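Local coordinates for protein phosphoglycolate phosphatase (Lactobacillus plantarum, PDB 2HDO) that probably hydrolyses 2-phosphoglycolate to glycolate and phosphate, as a member of the haloacid dehalogenase-like hydrolase family, at residues T89-F92 with E93-S97; S114-S118 with Y119-M123; V151-P155 with Q156-F160. All coordinates share one frame; numbering follows the deposited sequence. Where two conformers were deposited one is given.

Contact 1. Residues T89-F92 with E93-S97; sequences TSLF and EQLPS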
ATOM      1  N   THR A  89      14.035   4.805  -5.594  1.00 13.88           N
ATOM      2  CA  THR A  89      14.658   6.127  -5.451  1.00 14.39           C
ATOM      3  C   THR A  89      14.966   6.764  -6.834  1.00 15.10           C
ATOM      4  O   THR A  89      14.730   7.967  -7.040  1.00 16.55           O
ATOM      5  CB  THR A  89      15.958   6.062  -4.581  1.00 14.97           C
ATOM      6  OG1 THR A  89      16.848   5.079  -5.122  1.00 23.75           O
ATOM      7  CG2 THR A  89      15.636   5.708  -3.144  1.00 15.00           C
ATOM      8  N   SER A  90      15.456   5.935  -7.767  1.00 17.24           N
ATOM      9  CA  SER A  90      15.759   6.368  -9.129  1.00 19.14           C
ATOM     10  C   SER A  90      14.506   6.747  -9.877  1.00 18.08           C
ATOM     11  O   SER A  90      14.489   7.648 -10.707  1.00 19.13           O
ATOM     12  CB  SER A  90      16.436   5.252  -9.901  1.00 22.72           C
ATOM     13  OG  SER A  90      17.631   4.850  -9.273  1.00 25.26           O
ATOM     14  N   LEU A  91      13.441   6.010  -9.613  1.00 14.84           N
ATOM     15  CA  LEU A  91      12.175   6.284 -10.254  1.00 14.39           C
ATOM     16  C   LEU A  91      11.715   7.689  -9.923  1.00 13.17           C
ATOM     17  O   LEU A  91      11.313   8.437 -10.794  1.00 15.04           O
ATOM     18  CB  LEU A  91      11.128   5.270  -9.846  1.00 15.70           C
ATOM     19  CG  LEU A  91       9.681   5.565 -10.261  1.00 14.44           C
ATOM     20  CD1 LEU A  91       9.543   5.460 -11.763  1.00 16.89           C
ATOM     21  CD2 LEU A  91       8.721   4.652  -9.514  1.00 15.61           C
ATOM     22  N   PHE A  92      11.732   8.034  -8.646  1.00 14.90           N
ATOM     23  CA  PHE A  92      11.239   9.324  -8.211  1.00 15.64           C
ATOM     24  C   PHE A  92      12.148  10.511  -8.656  1.00 16.76           C
ATOM     25  O   PHE A  92      11.660  11.628  -8.854  1.00 22.15           O
ATOM     26  CB  PHE A  92      10.933   9.277  -6.698  1.00 15.72           C
ATOM     27  CG  PHE A  92       9.655   8.564  -6.380  1.00 13.63           C
ATOM     28  CD1 PHE A  92       8.461   9.168  -6.667  1.00 13.28           C
ATOM     29  CD2 PHE A  92       9.640   7.310  -5.815  1.00 24.84           C
ATOM     30  CE1 PHE A  92       7.265   8.544  -6.442  1.00 16.37           C
ATOM     31  CE2 PHE A  92       8.429   6.657  -5.551  1.00 18.61           C
ATOM     32  CZ  PHE A  92       7.242   7.258  -5.862  1.00 15.04           C
ATOM     33  N   GLU A  93      13.415  10.217  -8.940  1.00 18.23           N
ATOM     34  CA  GLU A  93      14.312  11.209  -9.570  1.00 16.93           C
ATOM     35  C   GLU A  93      13.946  11.479 -11.022  1.00 20.06           C
ATOM     36  O   GLU A  93      14.249  12.560 -11.540  1.00 23.83           O
ATOM     37  CB  GLU A  93      15.775  10.755  -9.549  1.00 18.18           C
ATOM     38  CG  GLU A  93      16.327  10.232  -8.230  1.00 24.03           C
ATOM     39  CD  GLU A  93      16.649  11.307  -7.249  1.00 36.82           C
ATOM     40  OE1 GLU A  93      16.192  12.450  -7.464  1.00 37.92           O
ATOM     41  OE2 GLU A  93      17.367  11.010  -6.263  1.00 28.49           O
ATOM     42  N   GLN A  94      13.354  10.510 -11.706  1.00 15.65           N
ATOM     43  CA  GLN A  94      13.152  10.607 -13.152  1.00 15.89           C
ATOM     44  C   GLN A  94      11.700  10.923 -13.554  1.00 14.82           C
ATOM     45  O   GLN A  94      11.462  11.382 -14.666  1.00 17.55           O
ATOM     46  CB  GLN A  94      13.563   9.297 -13.823  1.00 17.72           C
ATOM     47  CG  GLN A  94      15.034   8.871 -13.683  1.00 18.69           C
ATOM     48  CD  GLN A  94      16.013   9.859 -14.253  1.00 24.24           C
ATOM     49  OE1 GLN A  94      15.774  10.469 -15.305  1.00 27.69           O
ATOM     50  NE2 GLN A  94      17.141  10.028 -13.563  1.00 28.66           N
ATOM     51  N   LEU A  95      10.724  10.664 -12.681  1.00 14.95           N
ATOM     52  CA  LEU A  95       9.315  10.926 -13.056  1.00 17.41           C
ATOM     53  C   LEU A  95       9.139  12.421 -13.423  1.00 17.24           C
ATOM     54  O   LEU A  95       9.717  13.276 -12.743  1.00 19.74           O
ATOM     55  CB  LEU A  95       8.387  10.535 -11.922  1.00 17.08           C
ATOM     56  CG  LEU A  95       8.084   9.018 -11.797  1.00 16.09           C
ATOM     57  CD1 LEU A  95       7.417   8.677 -10.475  1.00 15.93           C
ATOM     58  CD2 LEU A  95       7.180   8.536 -12.921  1.00 17.61           C
ATOM     59  N   PRO A  96       8.394  12.753 -14.506  1.00 16.07           N
ATOM     60  CA  PRO A  96       8.197  14.148 -14.883  1.00 16.51           C
ATOM     61  C   PRO A  96       7.625  14.970 -13.733  1.00 15.02           C
ATOM     62  O   PRO A  96       6.693  14.526 -13.042  1.00 16.19           O
ATOM     63  CB  PRO A  96       7.151  14.096 -16.012  1.00 18.61           C
ATOM     64  CG  PRO A  96       7.082  12.701 -16.433  1.00 17.65           C
ATOM     65  CD  PRO A  96       7.688  11.817 -15.405  1.00 16.04           C
ATOM     66  N   SER A  97       8.160  16.180 -13.582  1.00 13.06           N
ATOM     67  CA  SER A  97       7.755  17.079 -12.516  1.00 15.52           C
ATOM     68  C   SER A  97       6.321  17.590 -12.686  1.00 14.16           C
ATOM     69  O   SER A  97       5.687  18.036 -11.727  1.00 16.12           O
ATOM     70  CB  SER A  97       8.712  18.264 -12.479  1.00 17.47           C
ATOM     71  OG  SER A  97       8.666  18.925 -13.746  1.00 24.96           O
TER
HETATM   72  O   HOH W   1      17.497   7.599 -11.960  1.00 27.00           O
HETATM   73  O   HOH W   2       9.621  13.344  -9.678  1.00 25.65           O
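Leu-91 O takes two backbone N-H groups at the end of helix 88-94. Leu-95 N reaches it at 3.0 Å, nearly along the C=O axis (C=O...N 168°), while Gln-94 N, also 3.0 Å from Leu-91 O, comes in above the carbonyl plane. Two residues back along the helix, Glu-93 N bonds Thr-89 O at 3.2 Å. Gln-94 N has its sounder bond to the i+3 oxygen and only a weak one to the i+4 oxygen, Ser-90 O, while Leu-95, the first residue beyond helical backbone angles, still closes an i+4 bond. Two waters extend this end: one links Ser-90 O with Gln-94 NE2, the other gives protons to Phe-92 O and Leu-95 O. In this Rossmann-like HAD fold, helix 88-94 leads by way of this turn into strand 100-104 of the parallel sheet. The buried side of helix 88-94 here is apolar. The two leucines cross at a slant, Leu-91 CD1 lying 3.8 Å from Leu-95 CG; Leu-91 CG stands anti to the backbone N (chi1 170°), which carries its branches toward the next turn. Leu-95 CD1 also meets the Phe-92 ring obliquely, 4.0 Å from Phe-92 CD1, the two side chains running alongside each other. Beyond them the Phe-92 ring stacks on Phe-121 and meets Phe-9. On the exposed flank Glu-93 bends at chi2 and lays CG against Thr-89 O.

Contact 2. Residues S114-S118 with Y119-M123; sequences SGMRS and YPFMM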
ATOM      1  N   SER A 114       5.943   8.200  10.967  0.50 19.09           N
ATOM      2  CA  SER A 114       7.128   7.612  11.564  0.50 17.75           C
ATOM      3  C   SER A 114       7.934   6.794  10.543  0.50 16.74           C
ATOM      4  O   SER A 114       9.147   6.935  10.469  0.50 17.12           O
ATOM      5  CB  SER A 114       6.744   6.758  12.770  0.50 19.65           C
ATOM      6  OG  SER A 114       6.181   7.576  13.779  0.50 25.50           O
ATOM      7  N   GLY A 115       7.249   5.993   9.734  1.00 16.63           N
ATOM      8  CA  GLY A 115       7.915   5.064   8.828  1.00 15.54           C
ATOM      9  C   GLY A 115       8.470   5.695   7.580  1.00 17.29           C
ATOM     10  O   GLY A 115       9.483   5.209   7.062  1.00 19.58           O
HETATM   11  N   MSE A 116       7.824   6.767   7.101  1.00 15.97           N
HETATM   12  CA  MSE A 116       8.139   7.306   5.774  1.00 16.03           C
HETATM   13  C   MSE A 116       8.707   8.697   5.704  1.00 20.56           C
HETATM   14  O   MSE A 116       9.373   9.057   4.725  1.00 19.06           O
HETATM   15  CB  MSE A 116       6.900   7.325   4.869  1.00 16.68           C
HETATM   16  CG  MSE A 116       6.206   5.999   4.676  1.00 18.39           C
HETATM   17 SE   MSE A 116       7.369   4.555   3.936  0.75 29.51          SE
HETATM   18  CE  MSE A 116       7.638   5.291   2.147  1.00 21.21           C
ATOM     19  N   ARG A 117       8.420   9.514   6.706  1.00 23.30           N
ATOM     20  CA  ARG A 117       8.571  10.944   6.509  1.00 26.74           C
ATOM     21  C   ARG A 117      10.027  11.326   6.162  1.00 28.68           C
ATOM     22  O   ARG A 117      10.256  12.331   5.467  1.00 31.61           O
ATOM     23  CB  ARG A 117       8.030  11.715   7.725  1.00 24.66           C
ATOM     24  CG  ARG A 117       7.981  13.233   7.536  1.00 30.05           C
ATOM     25  CD  ARG A 117       7.312  13.660   6.205  1.00 39.08           C
ATOM     26  NE  ARG A 117       5.934  13.174   6.040  1.00 43.62           N
ATOM     27  CZ  ARG A 117       5.191  13.366   4.945  1.00 46.63           C
ATOM     28  NH1 ARG A 117       5.681  14.009   3.892  1.00 51.56           N
ATOM     29  NH2 ARG A 117       3.950  12.890   4.889  1.00 45.86           N
ATOM     30  N   SER A 118      10.981  10.511   6.595  1.00 28.45           N
ATOM     31  CA  SER A 118      12.393  10.748   6.347  1.00 30.09           C
ATOM     32  C   SER A 118      12.878  10.510   4.906  1.00 30.00           C
ATOM     33  O   SER A 118      13.913  11.070   4.523  1.00 30.87           O
ATOM     34  CB  SER A 118      13.212   9.865   7.277  1.00 32.34           C
ATOM     35  OG  SER A 118      12.960   8.505   6.993  1.00 42.56           O
ATOM     36  N   TYR A 119      12.173   9.689   4.118  1.00 24.62           N
ATOM     37  CA  TYR A 119      12.556   9.467   2.720  1.00 21.86           C
ATOM     38  C   TYR A 119      12.400  10.742   1.907  1.00 19.81           C
ATOM     39  O   TYR A 119      11.315  11.334   1.856  1.00 18.36           O
ATOM     40  CB  TYR A 119      11.711   8.389   2.047  1.00 22.58           C
ATOM     41  CG  TYR A 119      11.978   7.000   2.567  1.00 18.71           C
ATOM     42  CD1 TYR A 119      13.204   6.400   2.369  1.00 19.04           C
ATOM     43  CD2 TYR A 119      10.994   6.286   3.261  1.00 21.06           C
ATOM     44  CE1 TYR A 119      13.464   5.150   2.866  1.00 22.99           C
ATOM     45  CE2 TYR A 119      11.266   5.000   3.760  1.00 20.71           C
ATOM     46  CZ  TYR A 119      12.495   4.464   3.554  1.00 21.34           C
ATOM     47  OH  TYR A 119      12.781   3.213   4.021  1.00 23.03           O
ATOM     48  N   PRO A 120      13.491  11.183   1.275  1.00 19.69           N
ATOM     49  CA  PRO A 120      13.415  12.427   0.505  1.00 19.66           C
ATOM     50  C   PRO A 120      12.321  12.438  -0.569  1.00 18.82           C
ATOM     51  O   PRO A 120      11.759  13.499  -0.856  1.00 17.29           O
ATOM     52  CB  PRO A 120      14.815  12.553  -0.126  1.00 20.86           C
ATOM     53  CG  PRO A 120      15.711  11.668   0.700  1.00 21.65           C
ATOM     54  CD  PRO A 120      14.853  10.611   1.300  1.00 22.52           C
ATOM     55  N   PHE A 121      12.009  11.290  -1.164  1.00 16.90           N
ATOM     56  CA  PHE A 121      10.989  11.293  -2.229  1.00 18.74           C
ATOM     57  C   PHE A 121       9.634  11.701  -1.691  1.00 18.76           C
ATOM     58  O   PHE A 121       8.801  12.179  -2.431  1.00 16.02           O
ATOM     59  CB  PHE A 121      10.907   9.959  -3.006  1.00 21.13           C
ATOM     60  CG  PHE A 121      10.203   8.853  -2.267  1.00 19.45           C
ATOM     61  CD1 PHE A 121       8.809   8.767  -2.277  1.00 20.14           C
ATOM     62  CD2 PHE A 121      10.917   7.905  -1.578  1.00 25.85           C
ATOM     63  CE1 PHE A 121       8.161   7.765  -1.596  1.00 27.81           C
ATOM     64  CE2 PHE A 121      10.279   6.905  -0.911  1.00 25.38           C
ATOM     65  CZ  PHE A 121       8.890   6.833  -0.912  1.00 25.70           C
HETATM   66  N   MSE A 122       9.408  11.563  -0.379  1.00 15.87           N
HETATM   67  CA  MSE A 122       8.147  12.055   0.161  1.00 17.27           C
HETATM   68  C   MSE A 122       7.894  13.565  -0.035  1.00 16.03           C
HETATM   69  O   MSE A 122       6.724  13.998  -0.043  1.00 16.84           O
HETATM   70  CB  MSE A 122       8.022  11.668   1.641  1.00 20.49           C
HETATM   71  CG  MSE A 122       8.049  10.186   1.863  1.00 15.56           C
HETATM   72 SE   MSE A 122       6.373   9.335   1.284  0.75 31.59          SE
HETATM   73  CE  MSE A 122       5.208  10.055   2.686  1.00 23.76           C
HETATM   74  N   MSE A 123       8.954  14.359  -0.202  0.50 14.06           N
HETATM   75  CA  MSE A 123       8.818  15.777  -0.527  0.50 15.23           C
HETATM   76  C   MSE A 123       8.179  16.026  -1.892  0.50 13.83           C
HETATM   77  O   MSE A 123       7.769  17.154  -2.179  0.50 15.38           O
HETATM   78  CB  MSE A 123      10.176  16.476  -0.483  0.50 14.99           C
HETATM   79  CG  MSE A 123      10.838  16.450   0.888  0.50 16.09           C
HETATM   80 SE   MSE A 123      10.916  18.208   1.763  0.40 24.85          SE
HETATM   81  CE  MSE A 123      12.143  19.063   0.508  0.50 12.71           C
TER
HETATM   82  O   HOH W   3      10.789  13.860   3.272  1.00 26.05           O
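Tyr-119 N donates to Met-116 O at 2.9 Å, N-H...O 151°, approaching from above the carbonyl plane. Tyr-119 CD2 also lies against this oxygen, and Met-122 CG is 3.3 Å from Met-116 O. The hydrogen bond closes a type I beta turn from Met-116 to Tyr-119, which takes the chain from helix 109-116 into the 3-10 segment 120-123 ahead of strand 125-129 at the edge of the parallel sheet. A water donating to both Arg-117 O and Tyr-119 O spans the turn. Met-116, a selenomethionine, makes a Met-aromatic contact: its SE sits at the ring edge, 5.1 Å from the Tyr-119 centroid. Bends at chi2 and chi3 turn its CE so that it touches both rings, 3.7 Å from Tyr-119 CD2 and 3.6 Å from Phe-121 CZ. An alanine in place of Tyr-119 would remove the ring, and is likely to leave the Met-116 selenium without its aromatic edge and the methyl held by Phe-121 on one side, with more room to turn. Selenomethionine Met-122 packs against Met-116 and Arg-117, its CE 3.9 Å from Met-116 CB and over one face of the Arg-117 guanidinium, whose NE forms a salt bridge with Glu-113. Phe-121 reaches inward to Leu-15 and Leu-84.

Contact 3. Residues V151-P155 with Q156-F160; sequences VNVAP and QNALF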
ATOM      1  N   VAL A 151      -5.721  16.700  -5.510  1.00 16.69           N
ATOM      2  CA  VAL A 151      -4.766  17.153  -6.542  1.00 15.00           C
ATOM      3  C   VAL A 151      -5.464  17.599  -7.836  1.00 15.94           C
ATOM      4  O   VAL A 151      -4.788  17.901  -8.821  1.00 18.62           O
ATOM      5  CB  VAL A 151      -3.674  16.120  -6.806  1.00 17.37           C
ATOM      6  CG1 VAL A 151      -2.898  15.867  -5.524  1.00 18.13           C
ATOM      7  CG2 VAL A 151      -4.242  14.829  -7.365  1.00 17.43           C
ATOM      8  N   ASN A 152      -6.797  17.737  -7.797  1.00 15.48           N
ATOM      9  CA  ASN A 152      -7.577  18.183  -8.940  0.70 17.29           C
ATOM     10  C   ASN A 152      -7.267  17.406 -10.214  1.00 17.56           C
ATOM     11  O   ASN A 152      -6.968  17.995 -11.252  1.00 19.32           O
ATOM     12  CB  ASN A 152      -7.347  19.677  -9.186  0.70 16.45           C
ATOM     13  CG  ASN A 152      -7.754  20.533  -8.008  0.70 25.25           C
ATOM     14  OD1 ASN A 152      -6.925  21.248  -7.446  0.70 42.49           O
ATOM     15  ND2 ASN A 152      -9.024  20.463  -7.619  0.70 24.92           N
ATOM     16  N   VAL A 153      -7.333  16.086 -10.127  1.00 14.07           N
ATOM     17  CA  VAL A 153      -7.157  15.224 -11.276  1.00 13.32           C
ATOM     18  C   VAL A 153      -8.324  14.269 -11.324  1.00 14.68           C
ATOM     19  O   VAL A 153      -8.704  13.674 -10.337  1.00 14.13           O
ATOM     20  CB  VAL A 153      -5.801  14.452 -11.243  1.00 12.59           C
ATOM     21  CG1 VAL A 153      -5.749  13.442 -12.389  1.00 16.66           C
ATOM     22  CG2 VAL A 153      -4.672  15.447 -11.319  1.00 14.11           C
ATOM     23  N   ALA A 154      -8.925  14.165 -12.498  1.00 15.79           N
ATOM     24  CA  ALA A 154     -10.055  13.283 -12.715  1.00 14.25           C
ATOM     25  C   ALA A 154      -9.620  11.806 -12.742  1.00 11.46           C
ATOM     26  O   ALA A 154      -8.500  11.486 -13.182  1.00 12.97           O
ATOM     27  CB  ALA A 154     -10.694  13.653 -14.021  1.00 12.82           C
ATOM     28  N   PRO A 155     -10.521  10.895 -12.335  1.00 11.26           N
ATOM     29  CA  PRO A 155     -10.210   9.457 -12.299  1.00 14.69           C
ATOM     30  C   PRO A 155      -9.651   8.932 -13.614  1.00 14.05           C
ATOM     31  O   PRO A 155      -8.738   8.135 -13.594  1.00 14.87           O
ATOM     32  CB  PRO A 155     -11.564   8.811 -11.959  1.00 16.98           C
ATOM     33  CG  PRO A 155     -12.315   9.879 -11.273  1.00 16.26           C
ATOM     34  CD  PRO A 155     -11.889  11.166 -11.864  1.00 14.55           C
ATOM     35  N   GLN A 156     -10.175   9.407 -14.734  1.00 14.69           N
ATOM     36  CA  GLN A 156      -9.713   8.926 -16.053  1.00 14.28           C
ATOM     37  C   GLN A 156      -8.263   9.272 -16.336  1.00 13.37           C
ATOM     38  O   GLN A 156      -7.637   8.648 -17.210  1.00 16.02           O
ATOM     39  CB  GLN A 156     -10.606   9.501 -17.193  1.00 14.29           C
ATOM     40  CG  GLN A 156     -10.707  11.005 -17.311  1.00 13.46           C
ATOM     41  CD  GLN A 156     -11.865  11.567 -16.538  1.00 14.48           C
ATOM     42  OE1 GLN A 156     -12.330  10.944 -15.581  1.00 19.12           O
ATOM     43  NE2 GLN A 156     -12.348  12.727 -16.935  1.00 22.28           N
ATOM     44  N   ASN A 157      -7.726  10.256 -15.610  1.00 12.92           N
ATOM     45  CA  ASN A 157      -6.373  10.734 -15.856  1.00 12.96           C
ATOM     46  C   ASN A 157      -5.356  10.338 -14.788  1.00 11.39           C
ATOM     47  O   ASN A 157      -4.284  10.909 -14.702  1.00 12.88           O
ATOM     48  CB  ASN A 157      -6.418  12.232 -15.981  1.00 12.27           C
ATOM     49  CG  ASN A 157      -7.235  12.683 -17.170  1.00 16.89           C
ATOM     50  OD1 ASN A 157      -7.123  12.104 -18.246  1.00 24.86           O
ATOM     51  ND2 ASN A 157      -8.070  13.684 -16.976  1.00 18.23           N
ATOM     52  N   ALA A 158      -5.717   9.321 -14.005  1.00 12.95           N
ATOM     53  CA  ALA A 158      -4.940   8.833 -12.922  1.00 13.42           C
ATOM     54  C   ALA A 158      -4.591   7.339 -13.085  1.00 12.56           C
ATOM     55  O   ALA A 158      -5.330   6.559 -13.743  1.00 13.26           O
ATOM     56  CB  ALA A 158      -5.685   9.077 -11.669  1.00 14.67           C
ATOM     57  N   LEU A 159      -3.466   6.938 -12.493  1.00 10.10           N
ATOM     58  CA  LEU A 159      -3.063   5.528 -12.418  1.00 10.13           C
ATOM     59  C   LEU A 159      -2.746   5.230 -10.955  1.00 12.17           C
ATOM     60  O   LEU A 159      -1.935   5.949 -10.325  1.00 12.37           O
ATOM     61  CB  LEU A 159      -1.845   5.268 -13.278  1.00 10.31           C
ATOM     62  CG  LEU A 159      -1.366   3.830 -13.411  1.00 10.70           C
ATOM     63  CD1 LEU A 159      -2.331   2.938 -14.088  1.00 14.35           C
ATOM     64  CD2 LEU A 159      -0.058   3.840 -14.110  1.00 14.00           C
ATOM     65  N   PHE A 160      -3.364   4.184 -10.422  1.00 13.22           N
ATOM     66  CA  PHE A 160      -3.063   3.686  -9.068  1.00 11.89           C
ATOM     67  C   PHE A 160      -2.133   2.489  -9.218  1.00 13.04           C
ATOM     68  O   PHE A 160      -2.480   1.491  -9.845  1.00 12.38           O
ATOM     69  CB  PHE A 160      -4.376   3.330  -8.375  1.00 12.85           C
ATOM     70  CG  PHE A 160      -4.265   2.964  -6.931  1.00 13.31           C
ATOM     71  CD1 PHE A 160      -3.313   3.531  -6.070  1.00 13.96           C
ATOM     72  CD2 PHE A 160      -5.204   2.070  -6.366  1.00 14.30           C
ATOM     73  CE1 PHE A 160      -3.234   3.161  -4.740  1.00 15.80           C
ATOM     74  CE2 PHE A 160      -5.135   1.756  -5.015  1.00 16.11           C
ATOM     75  CZ  PHE A 160      -4.132   2.294  -4.215  1.00 13.54           C
TER
HETATM   76  O   HOH W   4      -7.884  15.588 -14.919  1.00 25.64           O
HETATM   77  O   HOH W   5      -7.594   6.137 -15.036  1.00 15.25           O
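Val-153 and Asn-157 cross at a slant where the loop after helix 142-150 turns into strand 158-162. Val-153 CG1, anti to the backbone N (chi1 173°), points at the Asn-157 backbone and side-chain base, 3.8 Å from Asn-157 CB; farther along, the same methyl comes loosely toward Ala-158 CB. Gln-156 doubles back over the chain before it. Its CG occupies the position between backbone N and carbonyl carbon (chi1 58°), and a bend at chi2 lays a face of the amide over the Ala-154 methyl, with Gln-156 CD 3.5 Å from Ala-154 CB. The Gln-156 OE1 end reaches on toward the proline ring, 3.7 Å from Pro-155 CD. Two i+3 backbone bonds wind the chain: Asn-157 N to Ala-154 O at 2.8 Å, and Ala-158 N to Pro-155 O at 3.3 Å. The short 3-10-like turn follows a Schellman motif with Asn-152, at positive phi, as its C-prime residue, so the helix is ended and the chain redirected within a few residues. This is the helix-to-strand link of a Rossmann-like sheet: Asn-157 and Leu-159 bond through their backbones to strand 6-9 and its approach, while Pro-155 and Ala-158 rest on helix 142-150. Asn-157 ND2 donates to a water 2.8 Å away, which also accepts from Ala-154 N. With Gln-156 exposed and Asn-157 partly so, polar groups within this turn meet backbone and water partners, while the buried Val-153 and Ala-158 supply the apolar inner packing.

In the fold
All three contacts are local turns at the ends of helices flanking the parallel sheet, each with buried apolar groups on one side and exposed polar ones on the other. Contacts 1 and 2 touch, Phe-92 CB lying 3.8 Å from Phe-121 CB, and so join helix 88-94 to the 3-10 segment 120-123. Contact 3 stands apart, its nearest atoms about 9 Å from contact 1 and about 11 Å from contact 2, and leads into central strand 158-162. Their chemistry differs accordingly: leucine and phenylalanine packing in contact 1, selenomethionine and aromatic rings in contact 2, and in contact 3 small apolar residues beside amides.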